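Local structure of 15-O-acetyltransferase (Fusarium sporotrichioides, 3FOT) at residues T253-A258 and Q358-V363; V332-T337 and V362-N367. The protein transfers an acetyl group to the 15-hydroxyl of trichothecene intermediates, a step in the fungal pathway that leads to T-2 toxin. All coordinates share one frame; numbering follows the deposited sequence. Where two conformers were deposited one is given.

Interaction 1. Residues T253-A258 and Q358-V363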
# COMPACT_ATOMS: atom_id res chain seq x y z
N THR A 253 4.69 -0.74 25.16
CA THR A 253 5.93 -0.05 25.53
C THR A 253 7.16 -0.69 24.86
O THR A 253 8.12 0.01 24.49
CB THR A 253 6.09 -0.05 27.07
OG1 THR A 253 5.07 0.78 27.64
CG2 THR A 253 7.45 0.47 27.49
N GLU A 254 7.14 -2.01 24.70
CA GLU A 254 8.22 -2.68 23.99
C GLU A 254 8.28 -2.19 22.55
O GLU A 254 9.37 -1.92 22.03
CB GLU A 254 8.01 -4.20 23.99
CG GLU A 254 9.21 -4.93 23.42
CD GLU A 254 8.98 -6.42 23.25
OE1 GLU A 254 8.04 -6.95 23.86
OE2 GLU A 254 9.76 -7.05 22.52
N TYR A 255 7.12 -2.05 21.92
CA TYR A 255 7.09 -1.50 20.57
C TYR A 255 7.55 -0.03 20.51
O TYR A 255 8.40 0.32 19.69
CB TYR A 255 5.74 -1.71 19.86
CG TYR A 255 5.76 -1.08 18.48
CD1 TYR A 255 6.13 -1.82 17.34
CD2 TYR A 255 5.50 0.28 18.32
CE1 TYR A 255 6.18 -1.20 16.06
CE2 TYR A 255 5.57 0.89 17.06
CZ TYR A 255 5.91 0.15 15.94
OH TYR A 255 5.95 0.81 14.72
N THR A 256 6.99 0.84 21.35
CA THR A 256 7.36 2.27 21.27
C THR A 256 8.84 2.49 21.61
O THR A 256 9.49 3.36 21.01
CB THR A 256 6.45 3.17 22.13
OG1 THR A 256 6.60 2.83 23.52
CG2 THR A 256 4.99 2.99 21.71
N SER A 257 9.39 1.70 22.53
CA SER A 257 10.81 1.74 22.82
C SER A 257 11.66 1.35 21.61
O SER A 257 12.63 2.04 21.28
CB SER A 257 11.16 0.87 24.03
OG SER A 257 10.65 1.49 25.20
N ALA A 258 11.27 0.26 20.93
CA ALA A 258 11.92 -0.16 19.67
C ALA A 258 11.80 0.89 18.56
O ALA A 258 12.76 1.13 17.80
CB ALA A 258 11.37 -1.47 19.19
N GLN A 358 -4.15 -1.93 9.95
CA GLN A 358 -2.73 -2.26 10.07
C GLN A 358 -2.32 -2.35 11.51
O GLN A 358 -2.89 -1.68 12.38
CB GLN A 358 -1.86 -1.20 9.39
CG GLN A 358 -2.12 -1.11 7.87
CD GLN A 358 -1.45 -2.25 7.14
OE1 GLN A 358 -0.23 -2.43 7.27
NE2 GLN A 358 -2.22 -3.02 6.36
N THR A 359 -1.33 -3.19 11.76
CA THR A 359 -0.72 -3.20 13.08
C THR A 359 0.77 -3.35 12.92
O THR A 359 1.30 -3.07 11.83
CB THR A 359 -1.40 -4.22 14.05
OG1 THR A 359 -0.80 -4.10 15.35
CG2 THR A 359 -1.30 -5.63 13.57
N ALA A 360 1.46 -3.76 13.99
CA ALA A 360 2.90 -3.57 14.11
C ALA A 360 3.54 -4.85 14.67
O ALA A 360 2.88 -5.61 15.38
CB ALA A 360 3.17 -2.41 15.04
N ALA A 361 4.79 -5.09 14.28
CA ALA A 361 5.62 -6.15 14.87
C ALA A 361 7.05 -5.65 14.86
O ALA A 361 7.35 -4.65 14.20
CB ALA A 361 5.52 -7.47 14.06
N VAL A 362 7.94 -6.31 15.59
CA VAL A 362 9.33 -5.89 15.58
C VAL A 362 10.17 -7.08 15.15
O VAL A 362 10.19 -8.12 15.82
CB VAL A 362 9.83 -5.34 16.96
CG1 VAL A 362 11.27 -4.91 16.87
CG2 VAL A 362 8.97 -4.16 17.42
N VAL A 363 10.80 -6.94 13.99
CA VAL A 363 11.78 -7.92 13.52
C VAL A 363 13.11 -7.70 14.26
O VAL A 363 13.59 -6.57 14.35
CB VAL A 363 11.98 -7.78 12.00
CG1 VAL A 363 13.13 -8.67 11.48
CG2 VAL A 363 10.69 -8.11 11.30

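Interaction 2. Residues V332-T337 and V362-N367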
# COMPACT_ATOMS: atom_id res chain seq x y z
N VAL A 332 22.09 -5.22 17.13
CA VAL A 332 20.94 -6.04 16.78
C VAL A 332 20.22 -5.32 15.66
O VAL A 332 19.95 -4.12 15.78
CB VAL A 332 19.98 -6.19 17.97
CG1 VAL A 332 18.91 -7.25 17.68
CG2 VAL A 332 20.76 -6.57 19.23
N PHE A 333 19.93 -6.04 14.58
CA PHE A 333 19.06 -5.48 13.56
C PHE A 333 17.64 -5.53 14.11
O PHE A 333 17.12 -6.60 14.42
CB PHE A 333 19.16 -6.25 12.24
CG PHE A 333 18.26 -5.71 11.18
CD1 PHE A 333 18.68 -4.64 10.39
CD2 PHE A 333 16.99 -6.23 11.00
CE1 PHE A 333 17.81 -4.09 9.41
CE2 PHE A 333 16.13 -5.69 10.02
CZ PHE A 333 16.56 -4.63 9.24
N ILE A 334 17.07 -4.34 14.28
CA ILE A 334 15.72 -4.19 14.83
C ILE A 334 14.94 -3.34 13.82
O ILE A 334 15.39 -2.27 13.41
CB ILE A 334 15.73 -3.50 16.22
CG1 ILE A 334 16.52 -4.34 17.23
CG2 ILE A 334 14.29 -3.27 16.73
CD1 ILE A 334 16.77 -3.63 18.54
N SER A 335 13.78 -3.84 13.43
CA SER A 335 12.96 -3.15 12.46
C SER A 335 11.49 -3.24 12.87
O SER A 335 10.92 -4.34 12.86
CB SER A 335 13.14 -3.75 11.06
OG SER A 335 12.37 -3.02 10.12
N PRO A 336 10.90 -2.09 13.22
CA PRO A 336 9.47 -2.01 13.52
C PRO A 336 8.76 -2.03 12.19
O PRO A 336 8.91 -1.08 11.41
CB PRO A 336 9.32 -0.63 14.19
CG PRO A 336 10.72 -0.09 14.38
CD PRO A 336 11.54 -0.77 13.33
N THR A 337 8.07 -3.13 11.89
CA THR A 337 7.39 -3.29 10.61
C THR A 337 5.88 -3.13 10.79
O THR A 337 5.38 -3.05 11.92
CB THR A 337 7.69 -4.66 9.94
OG1 THR A 337 7.30 -5.72 10.83
CG2 THR A 337 9.17 -4.82 9.63
N VAL A 362 7.94 -6.31 15.59
CA VAL A 362 9.33 -5.89 15.58
C VAL A 362 10.17 -7.08 15.15
O VAL A 362 10.19 -8.12 15.82
CB VAL A 362 9.83 -5.34 16.96
CG1 VAL A 362 11.27 -4.91 16.87
CG2 VAL A 362 8.97 -4.16 17.42
N VAL A 363 10.80 -6.94 13.99
CA VAL A 363 11.78 -7.92 13.52
C VAL A 363 13.11 -7.70 14.26
O VAL A 363 13.59 -6.57 14.35
CB VAL A 363 11.98 -7.78 12.00
CG1 VAL A 363 13.13 -8.67 11.48
CG2 VAL A 363 10.69 -8.11 11.30
N ARG A 364 13.71 -8.78 14.76
CA ARG A 364 14.98 -8.73 15.46
C ARG A 364 15.90 -9.81 14.96
O ARG A 364 15.52 -10.98 14.89
CB ARG A 364 14.77 -8.92 16.96
CG ARG A 364 14.02 -7.81 17.64
CD ARG A 364 13.84 -8.15 19.13
NE ARG A 364 15.03 -8.79 19.69
CZ ARG A 364 16.02 -8.16 20.32
NH1 ARG A 364 15.99 -6.84 20.49
NH2 ARG A 364 17.05 -8.86 20.78
N ILE A 365 17.12 -9.41 14.58
CA ILE A 365 18.14 -10.39 14.19
C ILE A 365 19.41 -10.04 14.97
O ILE A 365 19.96 -8.96 14.80
CB ILE A 365 18.42 -10.40 12.66
CG1 ILE A 365 17.13 -10.66 11.84
CG2 ILE A 365 19.54 -11.43 12.34
CD1 ILE A 365 17.21 -10.22 10.40
N GLU A 366 19.83 -10.95 15.85
CA GLU A 366 21.07 -10.79 16.60
C GLU A 366 22.17 -11.58 15.90
O GLU A 366 21.91 -12.29 14.92
CB GLU A 366 20.93 -11.31 18.04
CG GLU A 366 19.73 -10.79 18.83
CD GLU A 366 19.58 -11.54 20.15
OE1 GLU A 366 18.44 -11.66 20.64
OE2 GLU A 366 20.60 -12.03 20.69
N ASN A 367 23.39 -11.44 16.42
CA ASN A 367 24.60 -12.10 15.89
C ASN A 367 24.79 -11.87 14.40
O ASN A 367 24.92 -12.78 13.57
CB ASN A 367 24.70 -13.57 16.28
CG ASN A 367 26.14 -14.09 16.24
OD1 ASN A 367 27.08 -13.35 15.91
ND2 ASN A 367 26.32 -15.36 16.58

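Interaction 1. Residues T253-A258 and Q358-V363
Y255 brings its ring to A360 and V362 where helix 246-264 packs over a face of the two-stranded antiparallel sheet, a helix-on-sheet contact in this BAHD-superfamily acetyltransferase. The axes of the two short segments approach to 9.1 Å and cross at 66°. No hydrogen bond spans them. The tyrosine's CG is anti to the backbone N (chi1 178°), and the ring beyond it reaches the strand with its CD1-CE1 side. CE1 lies 3.4 Å from A360 CB, and CD1 is 3.7 Å from V362 CG2; both methyls approach obliquely. The carbonyl oxygen of A361 sits near the ring plane at the edge, a loose approach. A single methyl at A360 suits a place where the ring comes so near the strand, and A360 also lies close to H414, which binds 15-deacetylcalonectrin. Tyrosine fits because its hydroxyl, beyond the apolar contact, is hydrogen-bonded to E417 OE1 of helix 406-423, which ties the ring to a second helix. One helical turn beyond Y255, A258 points toward the sheet, and its small side chain allows a close approach: A258 CB rests 4.0 Å from V362 CG2.

Interaction 2. Residues V332-T337 and V362-N367
F333 and I365 form a hydrogen-bonded pair in an antiparallel ladder whose strand axes come to 4.5 Å at the closest, at 167°, and S335 with V363 forms the next such pair. Each pair is closed by two N-H...O=C bonds, the shortest being I365 N to F333 O and V363 N to S335 O, both 2.8 Å. Between these pairs, I334 CA approaches V363 O at 3.2 Å in a CA-H...O contact. On the face bearing F333, S335, V363 and I365, the phenyl ring has its CG anti to the backbone N (chi1 180°) and lies beside I365, with CD2 4.0 Å from I365 CD1. Helices 306-321 and 379-401 pack against this face, so bulky apolar side chains suit F333, V363 and I365. T337 adds its methyl to V363 CG2, while its OG1 is hydrogen-bonded to Y397. On the other face, I334 CG2 presses on V362 CG1 at 3.4 Å, tighter than usual van der Waals contact. R364 lies alongside I334, and V332 CG1 sits over one face of its guanidinium, offset toward the rim. Along its own segment, R364 NH2 reaches E366 OE1 at 3.1 Å in a salt bridge, lying above the carboxylate plane. The ladder is thus held by backbone bonds and apolar packing, whereas at the partly exposed end E366 probably offsets part of the arginine's charge beside aliphatic neighbours.

Of the elements joined here, helix 246-264 comes first along the chain, then strand 333-340, and the chain returns along strand 358-365, where both contacts end. Interaction 2 closes the shorter loop, with 24 residues between its segments, including the short helix 347-350. Interaction 1 closes a longer one of 99 residues that takes in all of strand 333-340. The two loops cross: interaction 2 starts within the loop of interaction 1, and its second segment runs past the end of the other, sharing V362 and V363. They also touch directly, through a probable hydrogen bond between A361 O and T337 N and through Y255 packing on P336. Together they fasten helix 246-264 to both strands of the sheet.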